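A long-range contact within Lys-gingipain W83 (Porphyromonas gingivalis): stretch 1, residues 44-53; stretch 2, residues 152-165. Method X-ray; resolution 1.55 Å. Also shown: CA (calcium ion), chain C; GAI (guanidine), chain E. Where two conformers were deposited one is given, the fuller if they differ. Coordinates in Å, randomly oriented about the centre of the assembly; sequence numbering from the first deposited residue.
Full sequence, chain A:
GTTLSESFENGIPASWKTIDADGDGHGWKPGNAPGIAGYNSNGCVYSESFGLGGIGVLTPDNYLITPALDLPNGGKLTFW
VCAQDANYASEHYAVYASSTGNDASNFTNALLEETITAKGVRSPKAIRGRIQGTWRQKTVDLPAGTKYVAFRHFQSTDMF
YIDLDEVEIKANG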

# COMPACT_ATOMS: atom_id res chain seq x y z
N CYS A 44 9.93 2.25 -3.84
CA CYS A 44 8.68 1.95 -3.13
C CYS A 44 7.65 1.48 -4.13
O CYS A 44 8.00 1.20 -5.28
CB CYS A 44 8.18 3.15 -2.37
SG CYS A 44 7.64 4.55 -3.36
N VAL A 45 6.39 1.34 -3.71
CA VAL A 45 5.30 1.11 -4.63
C VAL A 45 4.25 2.19 -4.44
O VAL A 45 4.16 2.81 -3.40
CB VAL A 45 4.65 -0.29 -4.46
CG1 VAL A 45 5.68 -1.35 -4.80
CG2 VAL A 45 4.12 -0.47 -3.06
N TYR A 46 3.46 2.40 -5.49
CA TYR A 46 2.43 3.42 -5.44
C TYR A 46 1.23 3.04 -6.29
O TYR A 46 1.31 2.18 -7.19
CB TYR A 46 2.96 4.77 -5.88
CG TYR A 46 3.24 4.89 -7.36
CD1 TYR A 46 4.41 4.38 -7.91
CD2 TYR A 46 2.36 5.53 -8.19
CE1 TYR A 46 4.68 4.52 -9.24
CE2 TYR A 46 2.61 5.67 -9.55
CZ TYR A 46 3.78 5.15 -10.07
OH TYR A 46 4.05 5.29 -11.44
N SER A 47 0.09 3.65 -5.97
CA SER A 47 -1.14 3.45 -6.69
C SER A 47 -1.82 4.80 -6.86
O SER A 47 -1.80 5.66 -5.97
CB SER A 47 -2.03 2.47 -5.94
OG SER A 47 -3.28 2.30 -6.56
N GLU A 48 -2.41 5.00 -8.05
CA GLU A 48 -2.92 6.29 -8.50
C GLU A 48 -4.43 6.45 -8.33
O GLU A 48 -5.22 5.61 -8.79
CB GLU A 48 -2.61 6.44 -9.99
CG GLU A 48 -1.13 6.42 -10.31
CD GLU A 48 -0.86 6.05 -11.75
OE1 GLU A 48 -0.26 6.92 -12.44
OE2 GLU A 48 -1.27 4.94 -12.20
N SER A 49 -4.85 7.60 -7.77
CA SER A 49 -6.22 8.07 -7.93
C SER A 49 -6.38 9.19 -8.95
O SER A 49 -7.52 9.62 -9.22
CB SER A 49 -6.79 8.51 -6.57
OG SER A 49 -6.26 9.73 -6.17
N PHE A 50 -5.26 9.65 -9.50
CA PHE A 50 -5.20 10.63 -10.59
C PHE A 50 -3.90 10.34 -11.30
O PHE A 50 -2.87 10.19 -10.66
CB PHE A 50 -5.17 12.04 -10.01
CG PHE A 50 -5.12 13.15 -11.06
CD1 PHE A 50 -3.91 13.58 -11.55
CD2 PHE A 50 -6.29 13.65 -11.60
CE1 PHE A 50 -3.85 14.58 -12.52
CE2 PHE A 50 -6.24 14.65 -12.57
CZ PHE A 50 -5.02 15.09 -13.02
N GLY A 51 -3.95 10.30 -12.63
CA GLY A 51 -2.73 10.02 -13.44
C GLY A 51 -2.27 11.29 -14.17
O GLY A 51 -3.08 12.07 -14.68
N LEU A 52 -0.97 11.47 -14.21
CA LEU A 52 -0.34 12.55 -14.99
C LEU A 52 -0.55 12.41 -16.49
O LEU A 52 -0.92 11.35 -16.98
CB LEU A 52 1.14 12.55 -14.72
CG LEU A 52 1.51 12.94 -13.28
CD1 LEU A 52 3.00 12.87 -13.04
CD2 LEU A 52 0.94 14.30 -12.94
N GLY A 53 -0.29 13.50 -17.21
CA GLY A 53 -0.19 13.43 -18.67
C GLY A 53 -1.49 13.28 -19.42
O GLY A 53 -1.47 12.91 -20.61
N ARG A 152 -5.07 -2.69 -0.25
CA ARG A 152 -6.09 -2.35 -1.21
C ARG A 152 -6.27 -0.86 -1.26
O ARG A 152 -6.57 -0.22 -0.25
CB ARG A 152 -7.42 -2.98 -0.80
CG ARG A 152 -8.54 -2.86 -1.82
CD ARG A 152 -9.85 -3.39 -1.22
NE ARG A 152 -10.93 -3.25 -2.17
CZ ARG A 152 -12.20 -3.40 -1.89
NH1 ARG A 152 -12.58 -3.67 -0.65
NH2 ARG A 152 -13.09 -3.27 -2.86
N HIS A 153 -6.08 -0.27 -2.44
CA HIS A 153 -6.37 1.16 -2.70
C HIS A 153 -7.70 1.25 -3.37
O HIS A 153 -7.85 0.76 -4.47
CB HIS A 153 -5.28 1.73 -3.59
CG HIS A 153 -5.41 3.19 -3.85
ND1 HIS A 153 -4.85 3.80 -4.95
CD2 HIS A 153 -5.90 4.18 -3.08
CE1 HIS A 153 -5.04 5.11 -4.88
NE2 HIS A 153 -5.69 5.36 -3.75
N PHE A 154 -8.68 1.84 -2.68
CA PHE A 154 -10.08 1.77 -3.14
C PHE A 154 -10.85 2.89 -2.49
O PHE A 154 -10.34 3.55 -1.60
CB PHE A 154 -10.75 0.39 -2.86
CG PHE A 154 -11.10 0.15 -1.41
CD1 PHE A 154 -10.12 0.13 -0.42
CD2 PHE A 154 -12.40 -0.04 -1.03
CE1 PHE A 154 -10.44 -0.08 0.90
CE2 PHE A 154 -12.73 -0.26 0.30
CZ PHE A 154 -11.75 -0.24 1.26
N GLN A 155 -12.09 3.10 -2.94
CA GLN A 155 -12.93 4.22 -2.41
C GLN A 155 -12.12 5.52 -2.37
O GLN A 155 -12.14 6.28 -1.38
CB GLN A 155 -13.54 3.89 -1.05
CG GLN A 155 -14.66 2.88 -1.21
CD GLN A 155 -15.21 2.36 0.10
OE1 GLN A 155 -14.96 2.90 1.18
NE2 GLN A 155 -15.99 1.30 0.01
N SER A 156 -11.35 5.71 -3.45
CA SER A 156 -10.46 6.83 -3.61
C SER A 156 -10.66 7.39 -5.01
O SER A 156 -10.87 6.65 -5.99
CB SER A 156 -8.98 6.42 -3.47
OG SER A 156 -8.71 5.94 -2.16
N THR A 157 -10.64 8.70 -5.12
CA THR A 157 -10.64 9.30 -6.46
C THR A 157 -10.14 10.74 -6.39
O THR A 157 -10.37 11.47 -5.41
CB THR A 157 -12.05 9.22 -7.08
OG1 THR A 157 -11.98 9.59 -8.46
CG2 THR A 157 -13.02 10.20 -6.37
N ASP A 158 -9.42 11.14 -7.42
CA ASP A 158 -9.11 12.54 -7.66
C ASP A 158 -8.24 13.20 -6.61
O ASP A 158 -8.40 14.36 -6.29
CB ASP A 158 -10.43 13.34 -7.87
CG ASP A 158 -10.19 14.69 -8.44
OD1 ASP A 158 -9.21 14.90 -9.19
OD2 ASP A 158 -11.02 15.59 -8.17
N MET A 159 -7.25 12.45 -6.13
CA MET A 159 -6.22 12.98 -5.25
C MET A 159 -4.91 12.88 -6.01
O MET A 159 -4.72 13.61 -7.02
CB MET A 159 -6.27 12.31 -3.89
CG MET A 159 -7.47 12.80 -3.08
SD MET A 159 -7.20 14.48 -2.48
CE MET A 159 -8.92 15.02 -2.17
N PHE A 160 -4.02 11.97 -5.64
CA PHE A 160 -2.83 11.77 -6.50
C PHE A 160 -2.37 10.32 -6.38
O PHE A 160 -2.90 9.47 -7.07
CB PHE A 160 -1.74 12.82 -6.27
CG PHE A 160 -0.68 12.84 -7.34
CD1 PHE A 160 -1.04 12.94 -8.67
CD2 PHE A 160 0.65 12.76 -7.01
CE1 PHE A 160 -0.06 12.99 -9.67
CE2 PHE A 160 1.64 12.80 -8.02
CZ PHE A 160 1.28 12.90 -9.34
N TYR A 161 -1.35 10.06 -5.58
CA TYR A 161 -0.90 8.69 -5.30
C TYR A 161 -0.88 8.40 -3.83
O TYR A 161 -0.62 9.29 -3.01
CB TYR A 161 0.51 8.36 -5.79
CG TYR A 161 0.99 8.84 -7.12
CD1 TYR A 161 0.11 9.10 -8.19
CD2 TYR A 161 2.36 8.97 -7.33
CE1 TYR A 161 0.61 9.54 -9.40
CE2 TYR A 161 2.86 9.40 -8.55
CZ TYR A 161 1.98 9.68 -9.57
OH TYR A 161 2.40 10.08 -10.84
N ILE A 162 -1.10 7.12 -3.50
CA ILE A 162 -0.68 6.56 -2.25
C ILE A 162 0.61 5.78 -2.49
O ILE A 162 0.71 4.99 -3.44
CB ILE A 162 -1.79 5.67 -1.59
CG1 ILE A 162 -1.33 5.16 -0.21
CG2 ILE A 162 -2.27 4.55 -2.49
CD1 ILE A 162 -2.45 4.49 0.54
N ASP A 163 1.58 5.97 -1.60
CA ASP A 163 2.84 5.28 -1.66
C ASP A 163 2.95 4.35 -0.44
O ASP A 163 2.57 4.72 0.66
CB ASP A 163 4.00 6.24 -1.59
CG ASP A 163 4.03 7.34 -2.65
OD1 ASP A 163 3.30 7.35 -3.66
OD2 ASP A 163 4.89 8.27 -2.41
N LEU A 164 3.60 3.21 -0.63
CA LEU A 164 3.73 2.15 0.35
C LEU A 164 5.16 1.63 0.28
O LEU A 164 5.71 1.45 -0.82
CB LEU A 164 2.73 1.01 0.04
CG LEU A 164 2.89 -0.30 0.78
CD1 LEU A 164 2.39 -0.11 2.19
CD2 LEU A 164 2.08 -1.42 0.12
N ASP A 165 5.77 1.39 1.46
CA ASP A 165 7.17 0.92 1.49
C ASP A 165 7.46 0.10 2.73
O ASP A 165 6.72 0.14 3.73
CB ASP A 165 8.13 2.12 1.39
CG ASP A 165 9.50 1.75 0.84
OD1 ASP A 165 9.70 0.62 0.34
OD2 ASP A 165 10.39 2.63 0.86
CA CA C . 12.05 1.07 -0.11
C GAI E . -8.80 17.91 -5.83
N1 GAI E . -8.66 19.08 -5.37
N2 GAI E . -9.25 17.70 -7.05
N3 GAI E . -8.50 16.94 -5.00
O HOH W 1 0.72 9.43 -12.93

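The antiparallel ladder between the two stretches does not simply fray at its end; at Ser-49 it gives way to a knot of hydrogen bonds around a single residue. Ser-49 N donates to Phe-160 O (2.8 Å), Ser-49 O accepts from Asp-158 N (3.0 Å), and Ser-49 OG, with chi1 in the p rotamer, accepts from Met-159 N (2.9 Å). Backbone and side chain together thus bind three successive residues of the loop that precedes strand 161-165. The small side chain points toward this loop, its CB lying 3.9 Å from Thr-157 CA, and its hydroxyl serves an amide that the regular ladder does not reach. Phe-160 O also receives a weak hydrogen bond from Phe-50 N (3.4 Å).

Before this point the pairing of strands 44-48 and 161-165 is regular. Val-45 and Leu-164 exchange two hydrogen bonds, Val-45 N to Leu-164 O at 3.0 Å and Leu-164 N to Val-45 O at 2.9 Å. Ser-47 and Ile-162 repeat the pattern, with Ser-47 N to Ile-162 O at 2.9 Å and Ile-162 N to Ser-47 O at 3.0 Å. Between these pairs the strands approach more closely, and CA-H...O contacts such as Tyr-46 CA to Ile-162 O (3.1 Å) supplement the ladder.

Side chains alternate between the two faces. On one, Val-45 CG2 packs against Leu-164 CB at 3.7 Å, a fit suited to branched apolar residues in a buried site. On the same face Ser-47, in the t rotamer, hydrogen-bonds through OG to His-153 ND1 (2.7 Å), lying at the edge of the imidazole ring and tying in the preceding strand of stretch 2.

The other face carries Tyr-46, Glu-48, Tyr-161 and Asp-163. The two tyrosine rings meet obliquely, with centroids 4.7 Å apart and planes at 31°; Tyr-46 CD2 lies over one face of the Tyr-161 ring, 3.5 Å from Tyr-161 CD2. The aliphatic part of Glu-48 also packs here, its CG 3.6 Å from Tyr-161 CD1, while a water links Glu-48 OE1 (2.7 Å), Tyr-161 OH (2.8 Å) and Leu-52 N (2.9 Å), so that the polar ends are satisfied beside the aromatic surface. Asp-163 OD1, 3.4 Å from Tyr-46 CB, is buried without a polar partner.

Beyond the ladder, the CA-to-CB bond of Phe-160 points away from stretch 1, but its ring comes nearer again, and Leu-52 CD2 meets the ring edge at Phe-160 CE1 (3.7 Å). In all, the contact buries 889 Å², summed over both stretches.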